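Local structure of beta-N-acetylglucosaminidase-like protein Glycoside hydrolase family 20 (Flavobacterium johnsoniae, 6YHH) at residues A[31-36]-A[40-45]; A[92-97]-A[474-479]; A[160-165]-A[458-463]; A[297-302]-A[353-358]; A[508-513]-A[520-525]. The protein probably acts as a glycoside hydrolase family 20 beta-N-acetylglucosaminidase (chitobiase), removing N-acetylglucosamine units during bacterial chitin degradation. All coordinates share one frame; numbering follows the deposited sequence.

Overall arrangement
The five contacts spread over three parts of the chain. Contact 1 lies in the N-terminal glycoside hydrolase family 20 domain 2. Contact 2 ties that domain to the catalytic domain, its centre about 20 Å from that of contact 1, and both contacts reach the same mixed sheet. Contacts 3 and 4 belong to the catalytic (beta/alpha)8 barrel domain, among the helices around its strands. Their centres are about 30 Å apart, and along the chain both are nested within the loop that contact 2 closes. Contact 5 comes last, among the C-terminal helices. It touches contact 3, where Thr459 packs on Ile512. The barrel is therefore joined to the preceding domain by contact 2 and to the following helices beside contact 3.

Contact 1: A[31-36]-A[40-45]; sequences VNISGN and RIFGGV
Ile33 and Val45 meet tip to tip between strand 31-35 and the start of helix 40-56. Ile33 buries the most surface here. Its CD1 is 3.8 Å from Val45 CG2. The same Ile33 CD1 lies 3.7 Å from Phe42 CD1, on an oblique approach to the ring. Ile33 also slides past Ile41, with Ile33 CD1 4.1 Å from Ile41 CG1. Val45 has a second partner in Val31, where the two CG1 atoms are 3.5 Å apart. Val45 CG1 stands anti to the backbone N (chi1 175°), which points it at Val31 and leaves CG2 for Ile33. With an alanine here in place of Ile33 everything beyond CB goes, which is likely to open a gap between Ile41, Phe42 and Val45. The strand and helix run nearly antiparallel, at 163°. Strand 31-35 pairs in parallel with strand 76-80, whose Ile78 touches both Val31 and Val45. Helix 110-123 packs alongside through Ala113 on Ile41 and Leu117 on Val45.

Contact 2: A[92-97]-A[474-479]; sequences ESYSLD and RLWSAE
The indole of Trp476 presents its six-membered ring to Tyr94 and Glu92. Trp476 CZ2 comes to the edge of the Tyr94 ring, near its plane, 4.1 Å from Tyr94 CE1. Seen from the indole, the tyrosine carbon approaches obliquely. At the indole edge, near its plane, sits the backbone oxygen of Glu92, with Glu92 O 3.9 Å from Trp476 CH2. This oxygen is buried by the contact and has no hydrogen-bond partner in the model. His115 of helix 110-123 makes an edge-to-face contact with Trp476, and Pro11 and Pro142 also touch the indole. Trp476 CG lies anti to the backbone N (chi1 174°), which sends the ring away from its helix toward segment 92-97. The contact joins two domains. Tyr94 opens strand 94-99 of the N-terminal sheet, while Trp476 ends helix 467-476 of the catalytic (beta/alpha)8 barrel. The polar ends of all three residues are held by others. Trp476 NE1 hydrogen-bonds Asp140 OD1, which is likely to limit the turning of the indole. Tyr94 OH and Thr119 OG1 share a hydrogen bond. Glu92 OE1 is hydrogen-bonded to His115 NE2 and forms a salt bridge with Arg147.

Contact 3: A[160-165]-A[458-463]; sequences VDVVKR and ETFDSR
Asp161, Arg165 and Asp461 form a salt-bridge network between helix 160-172 and the start of helix 460-464. Arg165 NE donates to Asp461 OD2 at 2.7 Å, with an N-H...O angle of 159°. The aspartate offers its syn lone pair, and OD2 lies close to the guanidinium plane. The two flat groups stand nearly perpendicular, 84° apart, so the bond is single rather than a paired, side-on one. Arg165 NH2 also forms a salt bridge with Asp161 OD2, through a weak hydrogen bond of 3.2 Å, one turn back in its own helix. The third nitrogen, Arg165 NH1, donates to a water at 2.9 Å, and this water also accepts from Asp461 N. In the (beta/alpha)8 barrel of the catalytic domain these helices follow the neighbouring parallel strands 146-152 and 443-450. A leucine in place of Arg165 would probably leave the carboxylates of Asp161 and Asp461 without their shared positive mate and take from the water one of its two N-H donors. Thr504 N is a further donor to Asp461 OD2. Beside the charges, Val162 CG1 packs obliquely on the Phe460 ring, 3.8 Å from Phe460 CD2. Asp161 packs against Asp161 of the second subunit.

Contact 4: A[297-302]-A[353-358]; sequences ELFDEV and APMLKK
Leu356 lays its CD2 methyl over one face of the Phe299 ring, in a CH-pi contact. The methyl carbon Leu356 CD2 is 3.7 Å from the centroid of the Phe299 ring and only 13° off the ring normal, so it sits almost over the centre. Met355 comes to the same ring from a different direction. Its sulfur lies at the edge, in the ring plane, with Met355 SD 5.1 Å from the Phe299 centroid, an edge-on Met-aromatic contact. The nearest ring atom is Phe299 CD2, 3.9 Å from Met355 SD. Phe311 adds an edge-to-face contact with the phenylalanine. Nearer the surface, Lys358 crosses Asp300 at about a right angle. Lys358 NZ donates to Asp300 OD1 at 2.7 Å, on the syn lone pair. A bend at chi3 (84°) turns the end of the otherwise extended lysine toward the aspartate. The two segments belong to helices 289-302 and 341-358 of the catalytic barrel and run at 24° to each other. Asp300 OD1 is also hydrogen-bonded to His359 NE2. The helix pair thus combines a largely buried apolar cluster with a salt bridge nearer the surface, and the second partner of Asp300 OD1 is likely to favour the charged carboxylate.

Contact 5: A[508-513]-A[520-525]; sequences NKAVIL and QNIKSV
Apolar packing carries the contact, and Leu513 and Ile522 bury the most surface. Ile522 packs against both Ala510 and Leu513, residues almost one turn apart on helix 507-517. Ile522 CD1 touches Ala510 CB at 4.0 Å and also borders Leu513 CB. Ile522 CG2 lies against Leu513 alone, 4.0 Å from Leu513 CB and 3.7 Å from the backbone atom Leu513 O. Ile522 CG1 stands between the backbone N and the carbonyl carbon (chi1 64°), which carries CD1 toward Ala510 while CG2 stays by Leu513. Val525 takes the far end of the leucine. The two side chains slide past each other in opposite directions, with Val525 CG2 3.7 Å from Leu513 CD2. Val525 CG1 rests against both CB and CD2 of Leu513. No hydrogen bond spans the two segments. The polar interaction lies within segment 520-525, where Lys523 N donates to Asn521 OD1 at 3.0 Å. This bond closes an Asx turn and caps the start of helix 523-529. The donor sits 33° off the plane of the asparagine carbonyl. Farther along, Lys523 NZ forms a salt bridge with Glu527. Leu513 also touches Ala559, and Val525 touches Phe556 and Leu603 of later helices. The arrangement is two consecutive helices joined by a short loop, the capped second one folding back on the first, within the C-terminal helical part of the chain.

Contact 1: A[31-36]-A[40-45]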
# COMPACT_ATOMS: atom_id res chain seq x y z
N VAL A 31 4.79 24.62 16.36
CA VAL A 31 3.40 24.56 16.74
C VAL A 31 3.22 24.47 18.24
O VAL A 31 3.95 23.79 18.96
CB VAL A 31 2.63 23.43 16.00
CG1 VAL A 31 3.12 22.07 16.43
CG2 VAL A 31 1.13 23.54 16.20
N ASN A 32 2.16 25.13 18.71
CA ASN A 32 1.77 25.16 20.12
C ASN A 32 0.28 25.01 20.21
O ASN A 32 -0.42 25.57 19.33
CB ASN A 32 2.15 26.53 20.71
CG ASN A 32 2.01 26.55 22.21
OD1 ASN A 32 2.61 25.72 22.92
ND2 ASN A 32 1.15 27.48 22.72
N ILE A 33 -0.16 24.32 21.24
CA ILE A 33 -1.54 24.02 21.46
C ILE A 33 -1.94 24.53 22.85
O ILE A 33 -1.23 24.27 23.83
CB ILE A 33 -1.86 22.52 21.41
CG1 ILE A 33 -1.29 21.86 20.14
CG2 ILE A 33 -3.35 22.29 21.51
CD1 ILE A 33 -1.35 20.37 20.26
N SER A 34 -3.10 25.16 22.92
CA SER A 34 -3.60 25.74 24.16
C SER A 34 -5.07 25.50 24.36
O SER A 34 -5.80 25.01 23.47
CB SER A 34 -3.31 27.23 24.21
OG SER A 34 -4.06 27.93 23.24
N GLY A 35 -5.51 25.76 25.59
CA GLY A 35 -6.89 25.59 25.89
C GLY A 35 -7.19 24.27 26.54
O GLY A 35 -6.47 23.77 27.44
N ASN A 36 -8.31 23.69 26.14
CA ASN A 36 -8.76 22.43 26.76
C ASN A 36 -9.30 21.49 25.67
O ASN A 36 -10.42 21.06 25.70
CB ASN A 36 -9.81 22.63 27.86
CG ASN A 36 -10.19 21.36 28.56
OD1 ASN A 36 -9.41 20.46 28.71
ND2 ASN A 36 -11.46 21.25 28.95
N ARG A 40 -7.03 13.80 21.41
CA ARG A 40 -6.86 13.50 19.97
C ARG A 40 -6.18 14.60 19.22
O ARG A 40 -5.61 14.42 18.14
CB ARG A 40 -8.22 13.20 19.33
CG ARG A 40 -9.18 14.39 19.18
CD ARG A 40 -10.50 14.08 18.44
NE ARG A 40 -11.27 13.03 19.12
CZ ARG A 40 -12.11 13.21 20.12
NH1 ARG A 40 -12.37 14.46 20.54
NH2 ARG A 40 -12.65 12.18 20.72
N ILE A 41 -6.13 15.80 19.84
CA ILE A 41 -5.45 16.89 19.16
C ILE A 41 -3.95 16.60 18.97
O ILE A 41 -3.33 17.11 18.01
CB ILE A 41 -5.69 18.26 19.91
CG1 ILE A 41 -5.23 19.46 19.12
CG2 ILE A 41 -4.91 18.24 21.22
CD1 ILE A 41 -5.95 19.73 17.81
N PHE A 42 -3.33 15.84 19.87
CA PHE A 42 -1.85 15.67 19.86
C PHE A 42 -1.36 14.90 18.63
O PHE A 42 -0.48 15.34 17.93
CB PHE A 42 -1.35 15.09 21.18
CG PHE A 42 -1.67 15.99 22.36
CD1 PHE A 42 -1.24 17.31 22.38
CD2 PHE A 42 -2.47 15.51 23.38
CE1 PHE A 42 -1.57 18.15 23.48
CE2 PHE A 42 -2.79 16.33 24.47
CZ PHE A 42 -2.36 17.62 24.49
N GLY A 43 -2.01 13.79 18.37
CA GLY A 43 -1.61 13.00 17.19
C GLY A 43 -1.94 13.82 15.95
O GLY A 43 -1.19 13.76 14.94
N GLY A 44 -3.09 14.47 15.93
CA GLY A 44 -3.46 15.27 14.70
C GLY A 44 -2.49 16.35 14.37
O GLY A 44 -2.20 16.59 13.20
N VAL A 45 -1.99 17.06 15.40
CA VAL A 45 -0.98 18.10 15.21
C VAL A 45 0.35 17.50 14.79
O VAL A 45 1.03 18.02 13.88
CB VAL A 45 -0.86 19.03 16.47
CG1 VAL A 45 0.28 20.01 16.28
CG2 VAL A 45 -2.15 19.81 16.62

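Contact 2: A[92-97]-A[474-479]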
# COMPACT_ATOMS: atom_id res chain seq x y z
N GLU A 92 -18.26 21.90 14.94
CA GLU A 92 -17.03 21.54 14.19
C GLU A 92 -16.43 22.77 13.56
O GLU A 92 -15.58 22.69 12.67
CB GLU A 92 -17.40 20.52 13.07
CG GLU A 92 -17.81 19.19 13.60
CD GLU A 92 -18.11 18.26 12.44
OE1 GLU A 92 -17.10 17.79 11.84
OE2 GLU A 92 -19.29 18.10 12.06
N SER A 93 -16.87 23.94 14.03
CA SER A 93 -16.39 25.20 13.45
C SER A 93 -14.96 25.54 13.84
O SER A 93 -14.44 25.02 14.82
CB SER A 93 -17.27 26.38 13.92
OG SER A 93 -17.21 26.67 15.33
N TYR A 94 -14.33 26.45 13.09
CA TYR A 94 -13.00 26.93 13.42
C TYR A 94 -12.79 28.21 12.67
O TYR A 94 -13.52 28.48 11.68
CB TYR A 94 -11.86 25.91 13.06
CG TYR A 94 -11.73 25.70 11.55
CD1 TYR A 94 -12.57 24.79 10.87
CD2 TYR A 94 -10.88 26.47 10.79
CE1 TYR A 94 -12.52 24.67 9.50
CE2 TYR A 94 -10.83 26.36 9.43
CZ TYR A 94 -11.64 25.50 8.76
OH TYR A 94 -11.59 25.51 7.37
N SER A 95 -11.78 28.97 13.13
CA SER A 95 -11.22 30.08 12.35
C SER A 95 -9.72 29.87 12.21
O SER A 95 -9.07 29.25 13.05
CB SER A 95 -11.48 31.46 12.97
OG SER A 95 -10.85 31.49 14.20
N LEU A 96 -9.24 30.29 11.07
CA LEU A 96 -7.86 30.20 10.69
C LEU A 96 -7.42 31.56 10.20
O LEU A 96 -7.96 32.11 9.27
CB LEU A 96 -7.68 29.14 9.53
CG LEU A 96 -6.34 29.12 8.81
CD1 LEU A 96 -5.25 28.82 9.85
CD2 LEU A 96 -6.32 28.07 7.69
N ASP A 97 -6.45 32.12 10.92
CA ASP A 97 -5.94 33.44 10.62
C ASP A 97 -4.43 33.34 10.37
O ASP A 97 -3.69 32.91 11.28
CB ASP A 97 -6.16 34.29 11.86
CG ASP A 97 -5.57 35.68 11.68
OD1 ASP A 97 -5.89 36.30 10.68
OD2 ASP A 97 -4.75 36.10 12.49
N ARG A 474 -19.70 18.95 -1.34
CA ARG A 474 -21.16 19.08 -1.24
C ARG A 474 -21.70 18.95 0.17
O ARG A 474 -22.69 19.60 0.54
CB ARG A 474 -21.87 18.10 -2.18
CG ARG A 474 -23.41 18.18 -2.19
CD ARG A 474 -24.01 19.55 -2.51
NE ARG A 474 -23.42 20.00 -3.76
CZ ARG A 474 -22.78 21.15 -3.94
NH1 ARG A 474 -22.66 22.13 -3.03
NH2 ARG A 474 -22.23 21.31 -5.09
N LEU A 475 -21.10 18.13 0.98
CA LEU A 475 -21.63 17.84 2.27
C LEU A 475 -21.20 18.88 3.31
O LEU A 475 -21.86 19.01 4.33
CB LEU A 475 -21.22 16.42 2.70
CG LEU A 475 -21.83 15.35 1.79
CD1 LEU A 475 -21.31 13.98 2.26
CD2 LEU A 475 -23.35 15.42 1.65
N TRP A 476 -20.12 19.62 3.03
CA TRP A 476 -19.59 20.62 4.00
C TRP A 476 -19.93 22.05 3.57
O TRP A 476 -20.36 22.87 4.39
CB TRP A 476 -18.06 20.45 4.12
CG TRP A 476 -17.40 21.53 4.97
CD1 TRP A 476 -17.20 22.83 4.62
CD2 TRP A 476 -16.93 21.39 6.30
NE1 TRP A 476 -16.64 23.52 5.69
CE2 TRP A 476 -16.44 22.64 6.72
CE3 TRP A 476 -16.82 20.30 7.18
CZ2 TRP A 476 -15.93 22.86 7.99
CZ3 TRP A 476 -16.30 20.53 8.46
CH2 TRP A 476 -15.86 21.80 8.85
N SER A 477 -19.66 22.37 2.32
CA SER A 477 -19.65 23.76 1.85
C SER A 477 -21.11 24.26 1.66
O SER A 477 -22.10 23.52 1.69
CB SER A 477 -18.96 23.87 0.51
OG SER A 477 -17.55 23.60 0.65
N ALA A 478 -21.19 25.55 1.45
CA ALA A 478 -22.49 26.19 1.24
C ALA A 478 -23.19 25.59 0.01
O ALA A 478 -22.54 25.19 -0.95
CB ALA A 478 -22.26 27.70 1.00
N GLU A 479 -24.52 25.65 0.03
CA GLU A 479 -25.35 25.06 -1.01
C GLU A 479 -25.08 25.68 -2.35
O GLU A 479 -25.22 25.01 -3.36
CB GLU A 479 -26.82 25.23 -0.65
CG GLU A 479 -27.80 24.61 -1.64
CD GLU A 479 -29.25 24.64 -1.21
OE1 GLU A 479 -29.60 25.40 -0.28
OE2 GLU A 479 -30.03 23.85 -1.83

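Contact 3: A[160-165]-A[458-463]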
# COMPACT_ATOMS: atom_id res chain seq x y z
N VAL A 160 -7.19 -4.10 6.93
CA VAL A 160 -6.97 -3.02 7.87
C VAL A 160 -6.28 -1.86 7.23
O VAL A 160 -6.66 -0.68 7.48
CB VAL A 160 -6.21 -3.53 9.09
CG1 VAL A 160 -5.66 -2.39 9.90
CG2 VAL A 160 -7.08 -4.47 9.89
N ASP A 161 -5.24 -2.08 6.40
CA ASP A 161 -4.51 -0.95 5.81
C ASP A 161 -5.40 -0.05 4.93
O ASP A 161 -5.21 1.17 4.86
CB ASP A 161 -3.24 -1.37 5.05
CG ASP A 161 -3.52 -2.31 3.89
OD1 ASP A 161 -4.08 -3.32 4.09
OD2 ASP A 161 -3.07 -1.99 2.79
N VAL A 162 -6.31 -0.69 4.19
CA VAL A 162 -7.22 0.08 3.33
C VAL A 162 -8.12 0.94 4.18
O VAL A 162 -8.33 2.15 3.88
CB VAL A 162 -8.12 -0.85 2.50
CG1 VAL A 162 -9.09 -0.04 1.65
CG2 VAL A 162 -7.27 -1.76 1.55
N VAL A 163 -8.64 0.39 5.27
CA VAL A 163 -9.58 1.11 6.14
C VAL A 163 -8.84 2.30 6.76
O VAL A 163 -9.36 3.44 6.75
CB VAL A 163 -10.12 0.16 7.23
CG1 VAL A 163 -10.94 0.94 8.25
CG2 VAL A 163 -10.93 -0.97 6.60
N LYS A 164 -7.64 2.08 7.29
CA LYS A 164 -6.89 3.13 7.94
C LYS A 164 -6.59 4.29 6.99
O LYS A 164 -6.83 5.46 7.34
CB LYS A 164 -5.61 2.63 8.59
CG LYS A 164 -5.81 1.79 9.83
CD LYS A 164 -4.50 1.34 10.40
CE LYS A 164 -4.66 0.68 11.73
NZ LYS A 164 -3.34 0.39 12.43
N ARG A 165 -6.07 4.02 5.80
CA ARG A 165 -5.71 5.16 4.96
C ARG A 165 -6.95 5.89 4.52
O ARG A 165 -6.92 7.14 4.23
CB ARG A 165 -4.84 4.79 3.78
CG ARG A 165 -5.43 3.85 2.75
CD ARG A 165 -4.45 3.49 1.66
NE ARG A 165 -5.01 2.66 0.62
CZ ARG A 165 -4.83 1.33 0.49
NH1 ARG A 165 -5.41 0.66 -0.46
NH2 ARG A 165 -4.04 0.68 1.36
N GLU A 458 -6.72 -3.42 -4.18
CA GLU A 458 -5.83 -2.71 -5.11
C GLU A 458 -6.50 -1.57 -5.83
O GLU A 458 -5.92 -0.49 -6.07
CB GLU A 458 -5.14 -3.68 -6.09
CG GLU A 458 -4.22 -4.68 -5.34
CD GLU A 458 -4.88 -5.83 -4.65
OE1 GLU A 458 -6.03 -6.21 -4.97
OE2 GLU A 458 -4.26 -6.20 -3.59
N THR A 459 -7.73 -1.78 -6.27
CA THR A 459 -8.40 -0.78 -7.07
C THR A 459 -9.40 0.13 -6.27
O THR A 459 -9.87 1.11 -6.84
CB THR A 459 -9.18 -1.32 -8.29
OG1 THR A 459 -10.21 -2.20 -7.86
CG2 THR A 459 -8.27 -2.12 -9.16
N PHE A 460 -9.64 -0.20 -5.01
CA PHE A 460 -10.58 0.50 -4.12
C PHE A 460 -10.38 2.02 -4.15
O PHE A 460 -11.30 2.79 -4.49
CB PHE A 460 -10.38 0.03 -2.68
CG PHE A 460 -11.40 0.60 -1.74
CD1 PHE A 460 -12.61 -0.05 -1.58
CD2 PHE A 460 -11.14 1.72 -0.97
CE1 PHE A 460 -13.61 0.43 -0.77
CE2 PHE A 460 -12.10 2.24 -0.14
CZ PHE A 460 -13.33 1.58 0.02
N ASP A 461 -9.16 2.48 -3.90
CA ASP A 461 -8.92 3.93 -3.83
C ASP A 461 -9.16 4.64 -5.19
O ASP A 461 -9.69 5.79 -5.19
CB ASP A 461 -7.53 4.24 -3.33
CG ASP A 461 -7.27 3.84 -1.92
OD1 ASP A 461 -8.21 3.53 -1.22
OD2 ASP A 461 -6.04 3.87 -1.53
N SER A 462 -8.87 3.96 -6.32
CA SER A 462 -9.11 4.54 -7.62
C SER A 462 -10.59 4.77 -7.89
O SER A 462 -10.97 5.60 -8.77
CB SER A 462 -8.54 3.68 -8.76
OG SER A 462 -9.25 2.51 -8.99
N ARG A 463 -11.42 3.98 -7.27
CA ARG A 463 -12.89 4.17 -7.37
C ARG A 463 -13.38 5.28 -6.42
O ARG A 463 -14.21 6.15 -6.77
CB ARG A 463 -13.60 2.82 -7.11
CG ARG A 463 -13.72 1.97 -8.39
CD ARG A 463 -12.44 1.69 -9.14
NE ARG A 463 -12.72 1.05 -10.43
CZ ARG A 463 -12.04 1.32 -11.56
NH1 ARG A 463 -10.91 2.04 -11.53
NH2 ARG A 463 -12.45 0.76 -12.72
O HOH W 1 -6.82 0.96 -3.03

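Contact 4: A[297-302]-A[353-358]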
# COMPACT_ATOMS: atom_id res chain seq x y z
N GLU A 297 -27.93 -12.16 20.62
CA GLU A 297 -26.59 -12.59 21.03
C GLU A 297 -25.46 -11.92 20.24
O GLU A 297 -24.42 -11.59 20.80
CB GLU A 297 -26.52 -14.07 20.90
CG GLU A 297 -27.34 -14.84 21.93
CD GLU A 297 -27.32 -16.34 21.74
OE1 GLU A 297 -26.60 -16.85 20.84
OE2 GLU A 297 -28.05 -17.06 22.47
N LEU A 298 -25.68 -11.81 18.96
CA LEU A 298 -24.76 -11.04 18.10
C LEU A 298 -24.62 -9.62 18.47
O LEU A 298 -23.50 -9.13 18.54
CB LEU A 298 -25.14 -11.20 16.64
CG LEU A 298 -24.82 -12.61 16.16
CD1 LEU A 298 -25.43 -12.79 14.80
CD2 LEU A 298 -23.33 -12.88 16.05
N PHE A 299 -25.70 -8.91 18.76
CA PHE A 299 -25.60 -7.54 19.24
C PHE A 299 -24.90 -7.50 20.59
O PHE A 299 -24.13 -6.63 20.86
CB PHE A 299 -26.97 -6.89 19.32
CG PHE A 299 -27.64 -6.70 18.00
CD1 PHE A 299 -26.97 -6.17 16.91
CD2 PHE A 299 -28.99 -7.05 17.84
CE1 PHE A 299 -27.59 -6.02 15.70
CE2 PHE A 299 -29.63 -6.90 16.61
CZ PHE A 299 -28.93 -6.40 15.53
N ASP A 300 -25.18 -8.46 21.46
CA ASP A 300 -24.49 -8.46 22.73
C ASP A 300 -22.97 -8.54 22.59
O ASP A 300 -22.25 -7.97 23.40
CB ASP A 300 -24.91 -9.67 23.57
CG ASP A 300 -26.25 -9.55 24.22
OD1 ASP A 300 -26.81 -8.48 24.27
OD2 ASP A 300 -26.73 -10.67 24.69
N GLU A 301 -22.52 -9.26 21.58
CA GLU A 301 -21.08 -9.40 21.29
C GLU A 301 -20.47 -8.24 20.48
O GLU A 301 -19.35 -7.80 20.77
CB GLU A 301 -20.84 -10.71 20.63
CG GLU A 301 -19.38 -11.05 20.58
CD GLU A 301 -19.07 -12.41 19.99
OE1 GLU A 301 -19.87 -13.07 19.31
OE2 GLU A 301 -17.85 -12.69 20.22
N VAL A 302 -21.23 -7.75 19.53
CA VAL A 302 -20.75 -6.78 18.57
C VAL A 302 -20.95 -5.32 18.97
O VAL A 302 -20.07 -4.47 18.79
CB VAL A 302 -21.40 -7.03 17.22
CG1 VAL A 302 -20.92 -5.94 16.22
CG2 VAL A 302 -21.01 -8.35 16.60
N ALA A 353 -34.97 -3.19 17.70
CA ALA A 353 -34.85 -1.83 18.28
C ALA A 353 -34.56 -1.87 19.81
O ALA A 353 -33.60 -1.22 20.26
CB ALA A 353 -36.06 -0.99 17.97
N PRO A 354 -35.26 -2.70 20.55
CA PRO A 354 -34.90 -2.77 22.01
C PRO A 354 -33.58 -3.45 22.30
O PRO A 354 -32.96 -3.16 23.28
CB PRO A 354 -36.05 -3.59 22.65
CG PRO A 354 -36.90 -4.03 21.58
CD PRO A 354 -36.49 -3.46 20.26
N MET A 355 -33.18 -4.41 21.47
CA MET A 355 -31.85 -5.03 21.58
C MET A 355 -30.77 -3.99 21.41
O MET A 355 -29.87 -3.93 22.23
CB MET A 355 -31.71 -6.09 20.50
CG MET A 355 -32.80 -7.15 20.49
SD MET A 355 -32.44 -8.29 19.12
CE MET A 355 -33.89 -9.34 19.13
N LEU A 356 -30.90 -3.12 20.40
CA LEU A 356 -29.95 -2.07 20.20
C LEU A 356 -30.01 -1.08 21.34
O LEU A 356 -28.97 -0.63 21.81
CB LEU A 356 -30.13 -1.37 18.84
CG LEU A 356 -29.90 -2.30 17.65
CD1 LEU A 356 -30.15 -1.55 16.32
CD2 LEU A 356 -28.54 -2.92 17.68
N LYS A 357 -31.24 -0.75 21.80
CA LYS A 357 -31.33 0.29 22.84
C LYS A 357 -30.71 -0.21 24.16
O LYS A 357 -30.18 0.57 24.97
CB LYS A 357 -32.77 0.64 23.06
CG LYS A 357 -32.95 1.93 23.90
CD LYS A 357 -34.31 2.52 23.87
CE LYS A 357 -34.26 3.90 24.49
NZ LYS A 357 -35.66 4.37 24.39
N LYS A 358 -30.75 -1.51 24.39
CA LYS A 358 -30.18 -2.12 25.58
C LYS A 358 -28.64 -1.84 25.61
O LYS A 358 -28.05 -1.70 26.68
CB LYS A 358 -30.34 -3.61 25.49
CG LYS A 358 -29.92 -4.36 26.73
CD LYS A 358 -30.11 -5.86 26.56
CE LYS A 358 -28.95 -6.49 25.86
NZ LYS A 358 -29.01 -7.99 25.76

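Contact 5: A[508-513]-A[520-525]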
# COMPACT_ATOMS: atom_id res chain seq x y z
N ASN A 508 -1.49 2.90 -8.13
CA ASN A 508 -1.83 1.54 -8.44
C ASN A 508 -2.24 1.40 -9.92
O ASN A 508 -2.19 0.32 -10.47
CB ASN A 508 -2.90 0.97 -7.48
CG ASN A 508 -2.33 0.39 -6.20
OD1 ASN A 508 -3.09 -0.26 -5.35
ND2 ASN A 508 -1.06 0.60 -6.00
N LYS A 509 -2.62 2.50 -10.61
CA LYS A 509 -2.93 2.44 -12.00
C LYS A 509 -1.71 2.01 -12.79
O LYS A 509 -1.80 1.22 -13.70
CB LYS A 509 -3.37 3.85 -12.46
CG LYS A 509 -3.66 3.98 -13.93
CD LYS A 509 -4.00 5.43 -14.23
CE LYS A 509 -4.36 5.58 -15.67
NZ LYS A 509 -4.95 6.93 -15.93
N ALA A 510 -0.53 2.49 -12.38
CA ALA A 510 0.70 2.12 -13.15
C ALA A 510 1.07 0.66 -12.97
O ALA A 510 1.63 0.06 -13.86
CB ALA A 510 1.91 3.00 -12.75
N VAL A 511 0.81 0.07 -11.81
CA VAL A 511 0.98 -1.29 -11.58
C VAL A 511 0.14 -2.12 -12.56
O VAL A 511 0.62 -3.11 -13.18
CB VAL A 511 0.56 -1.70 -10.17
CG1 VAL A 511 0.65 -3.20 -9.99
CG2 VAL A 511 1.43 -0.95 -9.14
N ILE A 512 -1.13 -1.75 -12.68
CA ILE A 512 -2.04 -2.42 -13.62
C ILE A 512 -1.55 -2.26 -15.05
O ILE A 512 -1.52 -3.23 -15.81
CB ILE A 512 -3.47 -1.93 -13.46
CG1 ILE A 512 -4.00 -2.43 -12.09
CG2 ILE A 512 -4.38 -2.48 -14.54
CD1 ILE A 512 -5.22 -1.64 -11.62
N LEU A 513 -1.07 -1.08 -15.40
CA LEU A 513 -0.63 -0.83 -16.78
C LEU A 513 0.63 -1.67 -17.08
O LEU A 513 0.77 -2.21 -18.15
CB LEU A 513 -0.40 0.63 -17.05
CG LEU A 513 -1.70 1.36 -17.03
CD1 LEU A 513 -1.34 2.82 -17.25
CD2 LEU A 513 -2.79 0.96 -17.99
N GLN A 520 6.60 -3.60 -20.43
CA GLN A 520 7.14 -2.73 -21.45
C GLN A 520 6.80 -1.29 -21.10
O GLN A 520 6.21 -1.00 -20.03
CB GLN A 520 6.55 -3.12 -22.82
CG GLN A 520 6.84 -4.57 -23.25
CD GLN A 520 6.05 -4.95 -24.50
OE1 GLN A 520 4.87 -5.35 -24.46
NE2 GLN A 520 6.66 -4.70 -25.63
N ASN A 521 7.24 -0.32 -21.94
CA ASN A 521 6.97 1.05 -21.73
C ASN A 521 5.46 1.30 -21.68
O ASN A 521 4.81 0.93 -22.66
CB ASN A 521 7.58 1.83 -22.89
CG ASN A 521 7.52 3.31 -22.72
OD1 ASN A 521 6.71 3.88 -22.00
ND2 ASN A 521 8.40 3.98 -23.45
N ILE A 522 4.96 1.87 -20.60
CA ILE A 522 3.49 2.00 -20.44
C ILE A 522 2.92 3.26 -21.02
O ILE A 522 1.74 3.46 -20.97
CB ILE A 522 3.00 1.79 -18.98
CG1 ILE A 522 3.57 2.88 -18.06
CG2 ILE A 522 3.36 0.41 -18.49
CD1 ILE A 522 3.04 2.89 -16.63
N LYS A 523 3.76 4.09 -21.63
CA LYS A 523 3.29 5.39 -22.11
C LYS A 523 2.00 5.33 -22.97
O LYS A 523 1.05 6.07 -22.68
CB LYS A 523 4.36 6.12 -22.87
CG LYS A 523 3.94 7.50 -23.44
CD LYS A 523 5.16 8.19 -24.09
CE LYS A 523 4.99 9.66 -24.45
NZ LYS A 523 4.22 9.81 -25.72
N SER A 524 1.97 4.49 -23.99
CA SER A 524 0.82 4.44 -24.89
C SER A 524 -0.43 3.92 -24.22
O SER A 524 -1.54 4.42 -24.46
CB SER A 524 1.17 3.61 -26.10
OG SER A 524 2.15 4.35 -26.78
N VAL A 525 -0.26 2.93 -23.33
CA VAL A 525 -1.46 2.42 -22.63
C VAL A 525 -1.98 3.41 -21.60
O VAL A 525 -3.17 3.59 -21.46
CB VAL A 525 -1.21 1.01 -22.07
CG1 VAL A 525 -0.21 0.95 -20.99
CG2 VAL A 525 -2.52 0.43 -21.60